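Local coordinates for protein basic helix-loop-helix, putative, expressed (Oryza sativa subsp. japonica, PDB 5LW0) that binds ADP-ribose through its macrodomain and probably takes part in ADP-ribosylation signalling linked to the repair of DNA interstrand crosslinks, at residues Ser56-Asp61 and Lys213-Ala218; Leu89-Ala94 and Phe104-Gly109; Gln113-Ser116 and Leu120-Asn123; Pro194-Asn197 and Cys203-Asn206. All blocks are in the same frame, centred on the assembly; numbering follows the deposited sequence.

Interaction 1: Ser56-Asp61 and Lys213-Ala218. With PO4 (phosphate ion), chain E.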
loop_
_atom_site.group_PDB
_atom_site.type_symbol
_atom_site.label_atom_id
_atom_site.label_comp_id
_atom_site.label_asym_id
_atom_site.label_seq_id
_atom_site.Cartn_x
_atom_site.Cartn_y
_atom_site.Cartn_z
ATOM N N SER A 56 -2.054 9.900 -8.923
ATOM C CA SER A 56 -0.822 9.478 -9.553
ATOM C C SER A 56 0.307 10.529 -9.336
ATOM O O SER A 56 1.463 10.165 -9.173
ATOM C CB SER A 56 -1.066 9.133 -11.046
ATOM O OG SER A 56 -1.557 10.267 -11.769
ATOM N N ASP A 57 -0.026 11.832 -9.332
ATOM C CA ASP A 57 0.930 12.840 -9.036
ATOM C C ASP A 57 1.461 12.641 -7.613
ATOM O O ASP A 57 2.673 12.829 -7.333
ATOM C CB ASP A 57 0.274 14.261 -9.036
ATOM C CG ASP A 57 -0.101 14.781 -10.430
ATOM O OD1 ASP A 57 0.405 14.308 -11.433
ATOM O OD2 ASP A 57 -0.862 15.800 -10.462
ATOM N N ILE A 58 0.543 12.385 -6.689
ATOM C CA ILE A 58 0.907 12.248 -5.274
ATOM C C ILE A 58 1.797 11.003 -5.026
ATOM O O ILE A 58 2.797 11.092 -4.313
ATOM C CB ILE A 58 -0.344 12.237 -4.397
ATOM C CG1 ILE A 58 -0.936 13.642 -4.410
ATOM C CG2 ILE A 58 -0.049 11.807 -2.954
ATOM C CD1 ILE A 58 -2.294 13.727 -3.802
ATOM N N ILE A 59 1.446 9.892 -5.676
ATOM C CA ILE A 59 2.265 8.656 -5.561
ATOM C C ILE A 59 3.708 8.951 -5.970
ATOM O O ILE A 59 4.677 8.632 -5.256
ATOM C CB ILE A 59 1.700 7.494 -6.443
ATOM C CG1 ILE A 59 0.402 6.936 -5.854
ATOM C CG2 ILE A 59 2.705 6.337 -6.501
ATOM C CD1 ILE A 59 -0.435 6.131 -6.806
ATOM N N VAL A 60 3.877 9.526 -7.138
ATOM C CA VAL A 60 5.201 9.752 -7.676
ATOM C C VAL A 60 5.998 10.755 -6.860
ATOM O O VAL A 60 7.192 10.578 -6.604
ATOM C CB VAL A 60 5.138 10.127 -9.174
ATOM C CG1 VAL A 60 6.424 10.649 -9.660
ATOM C CG2 VAL A 60 4.669 8.935 -10.020
ATOM N N ASP A 61 5.345 11.791 -6.365
ATOM C CA ASP A 61 6.036 12.712 -5.449
ATOM C C ASP A 61 6.424 12.083 -4.136
ATOM O O ASP A 61 7.515 12.319 -3.642
ATOM C CB ASP A 61 5.203 13.952 -5.224
ATOM C CG ASP A 61 5.206 14.896 -6.467
ATOM O OD1 ASP A 61 6.082 14.759 -7.388
ATOM O OD2 ASP A 61 4.314 15.731 -6.565
ATOM N N LYS A 213 -3.517 16.578 0.801
ATOM C CA LYS A 213 -2.643 16.543 1.990
ATOM C C LYS A 213 -2.741 15.189 2.684
ATOM O O LYS A 213 -1.707 14.601 3.047
ATOM C CB LYS A 213 -3.023 17.690 2.941
ATOM C CG LYS A 213 -2.259 17.724 4.263
ATOM C CD LYS A 213 -2.839 18.876 5.119
ATOM C CE LYS A 213 -2.528 18.734 6.567
ATOM N NZ LYS A 213 -1.189 19.248 6.853
ATOM N N ILE A 214 -3.950 14.689 2.878
ATOM C CA ILE A 214 -4.134 13.446 3.633
ATOM C C ILE A 214 -3.571 12.250 2.836
ATOM O O ILE A 214 -2.991 11.337 3.409
ATOM C CB ILE A 214 -5.598 13.243 3.995
ATOM C CG1 ILE A 214 -6.043 14.341 4.987
ATOM C CG2 ILE A 214 -5.833 11.890 4.610
ATOM C CD1 ILE A 214 -7.483 14.253 5.359
ATOM N N LEU A 215 -3.730 12.250 1.510
ATOM C CA LEU A 215 -3.166 11.121 0.728
ATOM C C LEU A 215 -1.635 11.183 0.757
ATOM O O LEU A 215 -0.984 10.140 0.906
ATOM C CB LEU A 215 -3.696 11.133 -0.693
ATOM C CG LEU A 215 -3.280 9.916 -1.552
ATOM C CD1 LEU A 215 -3.836 8.670 -1.011
ATOM C CD2 LEU A 215 -3.698 10.116 -2.977
ATOM N N HIS A 216 -1.043 12.388 0.638
ATOM C CA HIS A 216 0.425 12.576 0.825
ATOM C C HIS A 216 0.832 11.979 2.158
ATOM O O HIS A 216 1.805 11.228 2.250
ATOM C CB HIS A 216 0.812 14.068 0.817
ATOM C CG HIS A 216 1.217 14.600 -0.518
ATOM N ND1 HIS A 216 2.431 14.300 -1.084
ATOM C CD2 HIS A 216 0.617 15.514 -1.356
ATOM C CE1 HIS A 216 2.531 14.925 -2.259
ATOM N NE2 HIS A 216 1.440 15.659 -2.447
ATOM N N GLU A 217 0.123 12.376 3.222
ATOM C CA GLU A 217 0.423 11.873 4.580
ATOM C C GLU A 217 0.312 10.343 4.686
ATOM O O GLU A 217 1.131 9.738 5.356
ATOM C CB GLU A 217 -0.508 12.548 5.634
ATOM C CG GLU A 217 -0.188 13.996 5.879
ATOM C CD GLU A 217 -1.225 14.692 6.797
ATOM O OE1 GLU A 217 -2.415 14.329 6.760
ATOM O OE2 GLU A 217 -0.853 15.661 7.483
ATOM N N ALA A 218 -0.697 9.758 4.057
ATOM C CA ALA A 218 -0.885 8.291 4.064
ATOM C C ALA A 218 0.311 7.614 3.440
ATOM O O ALA A 218 0.882 6.668 4.006
ATOM C CB ALA A 218 -2.155 7.888 3.314
HETATM P P PO4 E . 1.855 17.322 -5.354
HETATM O O1 PO4 E . 1.369 17.587 -6.781
HETATM O O2 PO4 E . 2.877 18.371 -4.918
HETATM O O3 PO4 E . 0.670 17.400 -4.378
HETATM O O4 PO4 E . 2.542 15.930 -5.319
#
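Two helices of the alpha/beta/alpha macrodomain, 52-69 and the C-terminal 208-230, pack side by side here, and Ile-58 and His-216 form the centre of their contact. The segments 56-61 and 213-218 run in roughly the same direction, 37° apart, with axes 9.6 Å from each other. Ile-58 points toward the other helix, and its CG1 comes to 3.7 Å from NE2 of His-216. CG2, set anti to the backbone N, lies over one face of the imidazole, 3.9 Å from the ring centroid of His-216 and almost on the ring normal, a CH-pi contact; it also lies near Leu-215. CD1 meets CD2 of Leu-215 at 4.0 Å. Toward the surface, CB of Asp-61 stands at the imidazole edge beside CE1, while the carboxylate of Asp-61 forms a salt bridge with Lys-97. A phosphate ion, probably from the crystallisation liquor, lies beside the ring edge, its exact placing against Asp-61 doubtful. Replacing His-216 by an alanine would probably leave CG2 of Ile-58 without its aromatic cover and the phosphate without its nitrogen donor. That donor is NE2 of His-216, whose N-H points almost straight (166°) at O3 of the phosphate, 2.7 Å away.

Interaction 2: Leu89-Ala94 and Phe104-Gly109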
loop_
_atom_site.group_PDB
_atom_site.type_symbol
_atom_site.label_atom_id
_atom_site.label_comp_id
_atom_site.label_asym_id
_atom_site.label_seq_id
_atom_site.Cartn_x
_atom_site.Cartn_y
_atom_site.Cartn_z
ATOM N N LEU A 89 -0.786 5.921 -15.562
ATOM C CA LEU A 89 -0.477 7.264 -15.171
ATOM C C LEU A 89 0.776 7.345 -14.388
ATOM O O LEU A 89 1.617 8.225 -14.590
ATOM C CB LEU A 89 -1.628 7.870 -14.371
ATOM C CG LEU A 89 -2.939 8.185 -15.153
ATOM C CD1 LEU A 89 -4.102 8.411 -14.237
ATOM C CD2 LEU A 89 -2.727 9.363 -16.043
ATOM N N VAL A 90 0.938 6.433 -13.426
ATOM C CA VAL A 90 2.133 6.468 -12.626
ATOM C C VAL A 90 3.359 6.193 -13.457
ATOM O O VAL A 90 4.396 6.854 -13.284
ATOM C CB VAL A 90 2.001 5.535 -11.421
ATOM C CG1 VAL A 90 3.324 5.291 -10.760
ATOM C CG2 VAL A 90 1.008 6.114 -10.428
ATOM N N LYS A 91 3.277 5.241 -14.369
ATOM C CA LYS A 91 4.458 4.959 -15.269
ATOM C C LYS A 91 4.879 6.236 -16.021
ATOM O O LYS A 91 6.048 6.535 -16.115
ATOM C CB LYS A 91 4.121 3.847 -16.265
ATOM C CG LYS A 91 4.157 2.500 -15.655
ATOM C CD LYS A 91 4.208 1.444 -16.750
ATOM C CE LYS A 91 2.996 0.660 -16.788
ATOM N NZ LYS A 91 3.034 -0.329 -17.928
ATOM N N GLU A 92 3.902 6.950 -16.568
ATOM C CA GLU A 92 4.170 8.144 -17.389
ATOM C C GLU A 92 4.850 9.219 -16.548
ATOM O O GLU A 92 5.886 9.772 -16.927
ATOM C CB GLU A 92 2.858 8.744 -17.877
ATOM C CG GLU A 92 2.230 8.115 -19.066
ATOM C CD GLU A 92 0.871 8.744 -19.396
ATOM O OE1 GLU A 92 0.447 9.681 -18.679
ATOM O OE2 GLU A 92 0.233 8.301 -20.372
ATOM N N LYS A 93 4.327 9.404 -15.350
ATOM C CA LYS A 93 4.835 10.415 -14.456
ATOM C C LYS A 93 6.170 10.043 -13.839
ATOM O O LYS A 93 7.032 10.916 -13.662
ATOM C CB LYS A 93 3.808 10.762 -13.405
ATOM C CG LYS A 93 2.549 11.360 -14.059
ATOM C CD LYS A 93 1.418 11.557 -13.105
ATOM C CE LYS A 93 0.248 12.188 -13.887
ATOM N NZ LYS A 93 -0.897 12.536 -13.040
ATOM N N ALA A 94 6.377 8.748 -13.516
ATOM C CA ALA A 94 7.624 8.351 -12.992
ATOM C C ALA A 94 8.751 8.533 -14.000
ATOM O O ALA A 94 9.845 8.911 -13.637
ATOM C CB ALA A 94 7.566 6.911 -12.536
ATOM N N PHE A 104 12.006 1.924 -7.806
ATOM C CA PHE A 104 10.527 1.954 -7.897
ATOM C C PHE A 104 10.104 1.456 -9.257
ATOM O O PHE A 104 10.665 1.875 -10.313
ATOM C CB PHE A 104 9.992 3.399 -7.756
ATOM C CG PHE A 104 8.534 3.527 -8.067
ATOM C CD1 PHE A 104 7.610 3.006 -7.182
ATOM C CD2 PHE A 104 8.116 3.975 -9.316
ATOM C CE1 PHE A 104 6.259 3.017 -7.495
ATOM C CE2 PHE A 104 6.768 3.967 -9.655
ATOM C CZ PHE A 104 5.844 3.472 -8.732
ATOM N N PHE A 105 9.088 0.611 -9.280
ATOM C CA PHE A 105 8.438 0.247 -10.490
ATOM C C PHE A 105 7.011 -0.161 -10.253
ATOM O O PHE A 105 6.619 -0.359 -9.113
ATOM C CB PHE A 105 9.213 -0.787 -11.304
ATOM C CG PHE A 105 9.585 -2.002 -10.572
ATOM C CD1 PHE A 105 8.706 -3.080 -10.455
ATOM C CD2 PHE A 105 10.841 -2.109 -10.012
ATOM C CE1 PHE A 105 9.096 -4.259 -9.833
ATOM C CE2 PHE A 105 11.228 -3.261 -9.351
ATOM C CZ PHE A 105 10.337 -4.345 -9.252
ATOM N N THR A 106 6.234 -0.274 -11.333
ATOM C CA THR A 106 4.834 -0.770 -11.229
ATOM C C THR A 106 4.821 -2.240 -11.603
ATOM O O THR A 106 5.719 -2.725 -12.333
ATOM C CB THR A 106 3.893 -0.014 -12.148
ATOM O OG1 THR A 106 4.223 -0.258 -13.534
ATOM C CG2 THR A 106 3.874 1.485 -11.862
ATOM N N PHE A 107 3.791 -2.953 -11.179
ATOM C CA PHE A 107 3.725 -4.387 -11.403
ATOM C C PHE A 107 2.275 -4.787 -11.436
ATOM O O PHE A 107 1.519 -4.427 -10.569
ATOM C CB PHE A 107 4.472 -5.119 -10.296
ATOM C CG PHE A 107 4.727 -6.599 -10.562
ATOM C CD1 PHE A 107 5.777 -7.010 -11.296
ATOM C CD2 PHE A 107 3.886 -7.550 -9.988
ATOM C CE1 PHE A 107 6.026 -8.385 -11.455
ATOM C CE2 PHE A 107 4.133 -8.898 -10.124
ATOM C CZ PHE A 107 5.151 -9.297 -10.925
ATOM N N VAL A 108 1.917 -5.580 -12.442
ATOM C CA VAL A 108 0.546 -6.119 -12.552
ATOM C C VAL A 108 0.434 -7.430 -11.809
ATOM O O VAL A 108 1.186 -8.396 -12.066
ATOM C CB VAL A 108 0.160 -6.371 -14.008
ATOM C CG1 VAL A 108 -1.292 -6.909 -14.087
ATOM C CG2 VAL A 108 0.304 -5.139 -14.815
ATOM N N GLY A 109 -0.490 -7.493 -10.876
ATOM C CA GLY A 109 -0.656 -8.692 -10.103
ATOM C C GLY A 109 -1.581 -8.542 -8.940
ATOM O O GLY A 109 -2.019 -7.459 -8.632
#
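Val-90 and Phe-104 meet through CG1 of the valine and CZ of the ring, 3.7 Å apart, with the methyl arriving at the ring edge near its plane. The phenyl group gets there because CG of Phe-104 is anti to the backbone N (chi1 170°), which sends the ring from the strand toward the helix. One turn further along the helix, CB of Ala-94 approaches CE2 of the same ring at 4.2 Å. Thr-106, two residues on in the strand, fills the next place: its CG2 lies 4.0 Å from CG1 of Val-90, so a single valine methyl touches both strand residues. The side chains of Lys-91 and Thr-106 cross at about a right angle, CG of the lysine 3.5 Å from OG1 of the threonine, and the lysine chain bends at chi3 as it passes. In the second shell, Leu-77 of the neighbouring strand touches both Val-90 and Phe-104, while from helix 52-69 Ser-56 touches Val-90 and Val-63 touches Phe-104. The backbone of Phe-105 and Phe-107 bonds to Leu-77, fixing strand 104-108 at the margin of the sheet. The axis of segment 89-94 runs nearly antiparallel to strand 104-108, at 159°, as expected for the beta-alpha-beta crossover 74-79, 85-96, 104-108. Just past the strand, Gly-109 touches the bound ADP-ribose, linking this unit of the macrodomain to its ligand pocket.

Interaction 3: Gln113-Ser116 and Leu120-Asn123; sequences QLQS and LRCN
Leu-114 reaches across to the segment 120-123 with both its backbone and its side chain. CB comes first, 3.4 Å from the carbonyl O of Leu-120. From there CG lies anti to the carbonyl carbon of its own residue (chi1 -71°), and the two methyls part. CD1 goes on to Cys-122, whose CB lies 4.2 Å from it, whereas CD2 turns to Phe-107 of the edge strand. Ala-39 of strand 37-40 also touches Leu-114, and Cys-122 packs on that same strand, so the branched end of Leu-114 packs against Phe-107, Ala-39 and Cys-122. Beside it the backbone closes the turn: the amide N of Leu-120 donates to the carbonyl O of Leu-114 over 2.9 Å, nearly straight at the hydrogen (170°), with the donor tilted from the carbonyl plane. On the outer side Gln-115 and Arg-121 lie alongside each other and point the same way, the glutamine running beside the methylenes of the arginine. Beyond those methylenes, NE of Arg-121 donates to OD1 of Asn-123 at 2.6 Å, bent to 136°, and NH2 bonds to the carbonyl of Gly-184. In this connection between strands 104-108 and 124-128, one backbone hydrogen bond and side-chain packing join the two arms, so their register rests largely on Leu-114, while the head group of Arg-121 is tied to Asn-123 and Gly-184 and not to 113-116.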
loop_
_atom_site.group_PDB
_atom_site.type_symbol
_atom_site.label_atom_id
_atom_site.label_comp_id
_atom_site.label_asym_id
_atom_site.label_seq_id
_atom_site.Cartn_x
_atom_site.Cartn_y
_atom_site.Cartn_z
ATOM N N GLN A 113 -0.670 -12.635 -4.124
ATOM C CA GLN A 113 -0.075 -13.730 -4.861
ATOM C C GLN A 113 1.165 -13.267 -5.644
ATOM O O GLN A 113 1.437 -13.744 -6.793
ATOM C CB GLN A 113 -1.087 -14.310 -5.845
ATOM C CG GLN A 113 -2.371 -14.813 -5.189
ATOM C CD GLN A 113 -3.315 -15.531 -6.178
ATOM O OE1 GLN A 113 -3.086 -16.650 -6.558
ATOM N NE2 GLN A 113 -4.353 -14.849 -6.588
ATOM N N LEU A 114 1.959 -12.372 -5.048
ATOM C CA LEU A 114 3.063 -11.861 -5.774
ATOM C C LEU A 114 4.153 -12.920 -6.077
ATOM O O LEU A 114 4.750 -12.846 -7.110
ATOM C CB LEU A 114 3.698 -10.666 -5.031
ATOM C CG LEU A 114 2.795 -9.465 -5.079
ATOM C CD1 LEU A 114 3.292 -8.401 -4.094
ATOM C CD2 LEU A 114 2.628 -8.927 -6.471
ATOM N N GLN A 115 4.487 -13.767 -5.113
ATOM C CA GLN A 115 5.537 -14.787 -5.321
ATOM C C GLN A 115 4.995 -15.925 -6.180
ATOM O O GLN A 115 5.589 -16.265 -7.228
ATOM C CB GLN A 115 6.051 -15.316 -4.012
ATOM C CG GLN A 115 7.086 -16.428 -4.188
ATOM C CD GLN A 115 7.788 -16.760 -2.894
ATOM O OE1 GLN A 115 7.151 -17.128 -1.893
ATOM N NE2 GLN A 115 9.105 -16.658 -2.899
ATOM N N SER A 116 3.815 -16.414 -5.830
ATOM C CA SER A 116 3.277 -17.641 -6.493
ATOM C C SER A 116 2.839 -17.386 -7.940
ATOM O O SER A 116 3.228 -18.158 -8.863
ATOM C CB SER A 116 2.122 -18.256 -5.675
ATOM O OG SER A 116 1.028 -17.352 -5.557
ATOM N N LEU A 120 7.522 -12.640 -8.039
ATOM C CA LEU A 120 8.264 -11.529 -7.419
ATOM C C LEU A 120 8.085 -11.606 -5.935
ATOM O O LEU A 120 7.014 -11.284 -5.460
ATOM C CB LEU A 120 7.739 -10.203 -7.945
ATOM C CG LEU A 120 8.437 -8.889 -7.479
ATOM C CD1 LEU A 120 9.745 -8.687 -8.158
ATOM C CD2 LEU A 120 7.548 -7.670 -7.737
ATOM N N ARG A 121 9.111 -11.923 -5.189
ATOM C CA ARG A 121 8.872 -11.959 -3.713
ATOM C C ARG A 121 9.041 -10.613 -3.089
ATOM O O ARG A 121 10.046 -9.874 -3.332
ATOM C CB ARG A 121 9.619 -13.059 -2.885
ATOM C CG ARG A 121 9.146 -13.176 -1.351
ATOM C CD ARG A 121 10.091 -14.114 -0.502
ATOM N NE ARG A 121 9.904 -13.886 0.963
ATOM C CZ ARG A 121 10.248 -14.731 1.951
ATOM N NH1 ARG A 121 10.801 -15.914 1.652
ATOM N NH2 ARG A 121 9.967 -14.412 3.280
ATOM N N CYS A 122 8.011 -10.283 -2.370
ATOM C CA CYS A 122 7.923 -8.999 -1.591
ATOM C C CYS A 122 7.476 -9.366 -0.207
ATOM O O CYS A 122 6.348 -9.790 -0.002
ATOM C CB CYS A 122 6.940 -7.891 -2.173
ATOM S SG CYS A 122 7.137 -7.538 -3.948
ATOM N N ASN A 123 8.316 -9.058 0.786
ATOM C CA ASN A 123 8.022 -9.494 2.189
ATOM C C ASN A 123 7.039 -8.572 2.904
ATOM O O ASN A 123 6.415 -8.955 3.883
ATOM C CB ASN A 123 9.285 -9.582 3.035
ATOM C CG ASN A 123 10.175 -10.750 2.674
ATOM O OD1 ASN A 123 10.066 -11.335 1.626
ATOM N ND2 ASN A 123 11.132 -11.014 3.544
#

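Interaction 4: Pro194-Asn197 and Cys203-Asn206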
loop_
_atom_site.group_PDB
_atom_site.type_symbol
_atom_site.label_atom_id
_atom_site.label_comp_id
_atom_site.label_asym_id
_atom_site.label_seq_id
_atom_site.Cartn_x
_atom_site.Cartn_y
_atom_site.Cartn_z
ATOM N N PRO A 194 -7.571 9.146 2.386
ATOM C CA PRO A 194 -8.769 10.018 2.375
ATOM C C PRO A 194 -9.876 9.417 1.634
ATOM O O PRO A 194 -9.682 8.674 0.598
ATOM C CB PRO A 194 -8.263 11.278 1.674
ATOM C CG PRO A 194 -7.172 10.819 0.801
ATOM C CD PRO A 194 -6.498 9.705 1.566
ATOM N N ASN A 195 -11.097 9.719 2.059
ATOM C CA ASN A 195 -12.245 9.186 1.386
ATOM C C ASN A 195 -13.022 10.327 0.667
ATOM O O ASN A 195 -13.312 11.347 1.263
ATOM C CB ASN A 195 -13.162 8.474 2.357
ATOM C CG ASN A 195 -14.477 8.155 1.752
ATOM O OD1 ASN A 195 -14.569 7.615 0.669
ATOM N ND2 ASN A 195 -15.562 8.538 2.457
ATOM N N MET A 196 -13.203 10.138 -0.638
ATOM C CA MET A 196 -14.065 11.017 -1.476
ATOM C C MET A 196 -15.434 10.452 -1.792
ATOM O O MET A 196 -16.198 11.087 -2.512
ATOM C CB MET A 196 -13.390 11.257 -2.799
ATOM C CG MET A 196 -12.238 12.143 -2.743
ATOM S SD MET A 196 -12.488 13.782 -1.925
ATOM C CE MET A 196 -11.057 13.300 -0.941
ATOM N N ASN A 197 -15.711 9.229 -1.363
ATOM C CA ASN A 197 -16.967 8.520 -1.641
ATOM C C ASN A 197 -18.039 8.881 -0.545
ATOM O O ASN A 197 -17.812 8.681 0.668
ATOM C CB ASN A 197 -16.710 7.020 -1.614
ATOM C CG ASN A 197 -17.897 6.216 -2.052
ATOM O OD1 ASN A 197 -19.017 6.714 -2.081
ATOM N ND2 ASN A 197 -17.672 4.966 -2.363
ATOM N N CYS A 203 -16.169 11.266 4.547
ATOM C CA CYS A 203 -16.121 11.800 3.123
ATOM C C CYS A 203 -15.667 13.248 3.124
ATOM O O CYS A 203 -16.140 14.055 3.949
ATOM C CB CYS A 203 -17.470 11.688 2.394
ATOM S SG CYS A 203 -17.472 12.332 0.670
ATOM N N LEU A 204 -14.723 13.583 2.232
ATOM C CA LEU A 204 -14.150 14.926 2.184
ATOM C C LEU A 204 -14.922 15.869 1.226
ATOM O O LEU A 204 -14.565 17.020 1.077
ATOM C CB LEU A 204 -12.655 14.892 1.834
ATOM C CG LEU A 204 -11.794 14.413 3.015
ATOM C CD1 LEU A 204 -10.396 14.125 2.544
ATOM C CD2 LEU A 204 -11.728 15.432 4.125
ATOM N N LYS A 205 -15.958 15.349 0.597
ATOM C CA LYS A 205 -16.812 16.155 -0.286
ATOM C C LYS A 205 -15.986 17.014 -1.279
ATOM O O LYS A 205 -16.154 18.255 -1.377
ATOM C CB LYS A 205 -17.791 16.989 0.533
ATOM C CG LYS A 205 -18.935 16.120 1.074
ATOM C CD LYS A 205 -20.261 16.847 1.240
ATOM C CE LYS A 205 -21.399 15.838 1.359
ATOM N NZ LYS A 205 -22.516 16.344 2.203
ATOM N N ASN A 206 -15.076 16.344 -1.991
ATOM C CA ASN A 206 -14.190 17.020 -2.975
ATOM C C ASN A 206 -13.392 18.234 -2.469
ATOM O O ASN A 206 -12.948 19.086 -3.298
ATOM C CB ASN A 206 -14.998 17.410 -4.217
ATOM C CG ASN A 206 -15.485 16.199 -5.006
ATOM O OD1 ASN A 206 -15.222 15.052 -4.654
ATOM N ND2 ASN A 206 -16.148 16.461 -6.115
HETATM O O HOH W 1 -16.388 13.870 -2.365
#
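Met-196, Cys-203 and Leu-204 bury the most surface where two parts of the loop after strand 187-192 meet at about a right angle. The thioether of Met-196 folds over: bends at chi2 (-52°) and chi3 bring CE to 3.6 Å from CB of Leu-204, although the CB of the methionine starts out away from that segment. CD1 of Leu-204 lies equally near this methyl and also touches CB of Pro-194 at 3.7 Å, wedged between the two. SD of Met-196 rests near the backbone N of Asn-206. Under this apolar layer the main chains join, the amide N of Leu-204 donating to the carbonyl O of Asn-195 at 2.8 Å, the nitrogen nearly end-on to the carbonyl. Cys-203 packs alongside: its SG lies 3.6 Å from the carbonyl O of Met-196, and in its own segment SG accepts a hydrogen bond from the amide N of Lys-205. A water bridges the outer side, donating both to O of Met-196 and to OD1 of Asn-206. Asn-195 fixes the turn from within, its ND2 3.4 Å from CA of Cys-203. Its OD1 accepts from the amide N of Asn-197 at 2.8 Å, from above the carboxamide plane, while ND2 donates to O of Asn-197 and to O of Pro-201. Changing Asn-195 to an alanine would probably leave the amide N and carbonyl O of Asn-197 and the carbonyl of Pro-201 without these mates and let the turn shift. The OD1 bond to the amide two residues on defines an Asx turn, here set in the loop that leads from strand 187-192 of the macrodomain to its C-terminal helix.

From the N terminus, helix 52-69 supplies the first half of interaction 1, whose partner on helix 208-230 comes 152 residues later; the other three contacts all fall within that span. They follow one another in series, without crossing. Interaction 2 closes the crossover from helix 85-96 to the edge strand, interaction 3 the short turn before strand 124-128, and interaction 4 the loop before the last helix. Interactions 1 and 2 meet where Lys-93 reaches Ser-56 and Asp-57. Phe-107 and Phe-105 carry interaction 2 on to interaction 3. Between interactions 4 and 1, Pro-194 packs on Ile-214 and Leu-215, and Leu-204 on Ile-214. Interactions 3 and 4 are farthest apart, their centres about 32 Å from each other.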